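Local coordinates for iron transport multicopper oxidase FET3 (PDB 1ZPU), which uses four copper ions to oxidise ferrous to ferric iron with dioxygen for high-affinity iron uptake in yeast, at residues 229-234 / 436-441. Residues are numbered along the deposited sequence; the frame is centred on the assembly and turned at random.
Sequences YITVAQ and RDTLYV
Tyr229 turns the CD2/CE2 edge of its ring toward the face of Tyr440 in an offset edge-to-face pair, centroids 5.3 Å apart and planes at 75°. Tyr229 CG lies anti to its backbone N (chi1 -178°), which sets CG on the side facing 436-441; its hydroxyl is held by Asp257 and Ser200. The Thr231 methyl leans obliquely on the Tyr440 ring, CG2 to CD2 3.4 Å, and with the tyrosine pair makes the closer-packed end of the contact. A second close patch forms where the amide of Gln234 stacks on the guanidinium of Arg436, the planes only 5° apart and Gln234 CD 3.9 Å from Arg436 CZ. The guanidinium is fixed from outside by Asp299 and Asp216, so an alanine in place of Arg436 would probably leave both carboxylates without their cationic mate and the Gln234 amide without the flat group it lies on. At the end away from the tyrosines the fit is looser: Thr438 CG2 stands 4.0 Å from Ala233 CB and 4.1 Å from Thr231 OG1. Thr438 OG1 instead donates to Asp437 OD2, which also accepts from NE2 of the copper ligand His62, while Asp437 O accepts from ND1 of His395. This looser end is no solvent side, since every touching residue is buried, and it faces the copper ligands. A type II turn, Thr231 to Gln234, thus meets the edge strand 438-441 where the second and third cupredoxin domains of a multicopper oxidase join, beside the type 2/type 3 copper cluster.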
loop_
_atom_site.group_PDB
_atom_site.type_symbol
_atom_site.label_atom_id
_atom_site.label_comp_id
_atom_site.label_asym_id
_atom_site.label_seq_id
_atom_site.Cartn_x
_atom_site.Cartn_y
_atom_site.Cartn_z
ATOM N N TYR A 229 0.987 12.762 -9.701
ATOM C CA TYR A 229 2.028 12.217 -8.837
ATOM C C TYR A 229 1.416 11.017 -8.097
ATOM O O TYR A 229 0.536 11.185 -7.265
ATOM C CB TYR A 229 2.532 13.286 -7.863
ATOM C CG TYR A 229 3.655 12.847 -6.937
ATOM C CD1 TYR A 229 4.995 12.896 -7.340
ATOM C CD2 TYR A 229 3.374 12.375 -5.658
ATOM C CE1 TYR A 229 6.021 12.477 -6.494
ATOM C CE2 TYR A 229 4.387 11.957 -4.806
ATOM C CZ TYR A 229 5.705 12.015 -5.222
ATOM O OH TYR A 229 6.680 11.595 -4.339
ATOM N N ILE A 230 1.855 9.811 -8.421
ATOM C CA ILE A 230 1.295 8.592 -7.833
ATOM C C ILE A 230 2.343 7.898 -6.971
ATOM O O ILE A 230 3.382 7.451 -7.499
ATOM C CB ILE A 230 0.858 7.580 -8.924
ATOM C CG1 ILE A 230 0.123 8.316 -10.051
ATOM C CG2 ILE A 230 0.016 6.487 -8.337
ATOM C CD1 ILE A 230 -0.424 7.405 -11.127
ATOM N N THR A 231 2.082 7.806 -5.662
ATOM C CA THR A 231 2.970 7.081 -4.751
ATOM C C THR A 231 2.683 5.603 -4.896
ATOM O O THR A 231 1.700 5.221 -5.516
ATOM C CB THR A 231 2.766 7.464 -3.244
ATOM O OG1 THR A 231 1.650 6.745 -2.689
ATOM C CG2 THR A 231 2.580 8.969 -3.038
ATOM N N VAL A 232 3.520 4.755 -4.305
ATOM C CA VAL A 232 3.254 3.316 -4.385
ATOM C C VAL A 232 1.957 3.041 -3.656
ATOM O O VAL A 232 1.638 3.731 -2.692
ATOM C CB VAL A 232 4.380 2.462 -3.829
ATOM C CG1 VAL A 232 5.632 2.710 -4.612
ATOM C CG2 VAL A 232 4.604 2.734 -2.371
ATOM N N ALA A 233 1.196 2.074 -4.162
ATOM C CA ALA A 233 -0.027 1.605 -3.523
ATOM C C ALA A 233 -1.256 2.435 -3.850
ATOM O O ALA A 233 -2.368 1.984 -3.647
ATOM C CB ALA A 233 0.155 1.495 -2.005
ATOM N N GLN A 234 -1.079 3.656 -4.339
ATOM C CA GLN A 234 -2.270 4.423 -4.688
ATOM C C GLN A 234 -2.765 4.209 -6.110
ATOM O O GLN A 234 -2.009 3.761 -6.970
ATOM C CB GLN A 234 -2.225 5.906 -4.265
ATOM C CG GLN A 234 -1.033 6.763 -4.619
ATOM C CD GLN A 234 -1.019 8.093 -3.810
ATOM O OE1 GLN A 234 -1.475 8.150 -2.650
ATOM N NE2 GLN A 234 -0.501 9.166 -4.433
ATOM N N ARG A 436 -9.192 8.591 0.983
ATOM C CA ARG A 436 -8.434 7.541 0.322
ATOM C C ARG A 436 -7.793 6.613 1.350
ATOM O O ARG A 436 -8.006 6.792 2.554
ATOM C CB ARG A 436 -7.392 8.131 -0.627
ATOM C CG ARG A 436 -6.270 8.986 -0.002
ATOM C CD ARG A 436 -5.390 9.609 -1.099
ATOM N NE ARG A 436 -5.218 8.665 -2.197
ATOM C CZ ARG A 436 -4.769 8.964 -3.406
ATOM N NH1 ARG A 436 -4.428 10.203 -3.714
ATOM N NH2 ARG A 436 -4.655 8.010 -4.315
ATOM N N ASP A 437 -7.018 5.627 0.885
ATOM C CA ASP A 437 -6.392 4.676 1.801
ATOM C C ASP A 437 -4.880 4.839 1.896
ATOM O O ASP A 437 -4.234 4.235 2.746
ATOM C CB ASP A 437 -6.802 3.228 1.492
ATOM C CG ASP A 437 -6.340 2.760 0.123
ATOM O OD1 ASP A 437 -7.204 2.228 -0.610
ATOM O OD2 ASP A 437 -5.131 2.905 -0.211
ATOM N N THR A 438 -4.316 5.671 1.033
ATOM C CA THR A 438 -2.875 5.833 1.001
ATOM C C THR A 438 -2.571 7.290 0.689
ATOM O O THR A 438 -3.093 7.846 -0.266
ATOM C CB THR A 438 -2.241 4.862 -0.030
ATOM O OG1 THR A 438 -2.735 3.529 0.210
ATOM C CG2 THR A 438 -0.719 4.872 0.044
ATOM N N LEU A 439 -1.720 7.886 1.521
ATOM C CA LEU A 439 -1.469 9.317 1.529
ATOM C C LEU A 439 -0.016 9.569 1.882
ATOM O O LEU A 439 0.499 8.949 2.788
ATOM C CB LEU A 439 -2.366 9.987 2.576
ATOM C CG LEU A 439 -2.269 11.500 2.777
ATOM C CD1 LEU A 439 -3.129 12.259 1.756
ATOM C CD2 LEU A 439 -2.640 11.881 4.208
ATOM N N TYR A 440 0.637 10.485 1.172
ATOM C CA TYR A 440 2.017 10.839 1.469
ATOM C C TYR A 440 2.147 12.071 2.379
ATOM O O TYR A 440 1.390 13.032 2.241
ATOM C CB TYR A 440 2.833 11.035 0.175
ATOM C CG TYR A 440 2.468 12.228 -0.713
ATOM C CD1 TYR A 440 2.902 13.513 -0.402
ATOM C CD2 TYR A 440 1.730 12.059 -1.875
ATOM C CE1 TYR A 440 2.585 14.604 -1.211
ATOM C CE2 TYR A 440 1.422 13.121 -2.694
ATOM C CZ TYR A 440 1.846 14.402 -2.358
ATOM O OH TYR A 440 1.548 15.489 -3.163
ATOM N N VAL A 441 3.099 12.020 3.314
ATOM C CA VAL A 441 3.638 13.226 3.942
ATOM C C VAL A 441 4.764 13.753 3.090
ATOM O O VAL A 441 5.567 12.972 2.554
ATOM C CB VAL A 441 4.331 12.983 5.288
ATOM C CG1 VAL A 441 3.665 13.780 6.394
ATOM C CG2 VAL A 441 4.494 11.502 5.594
#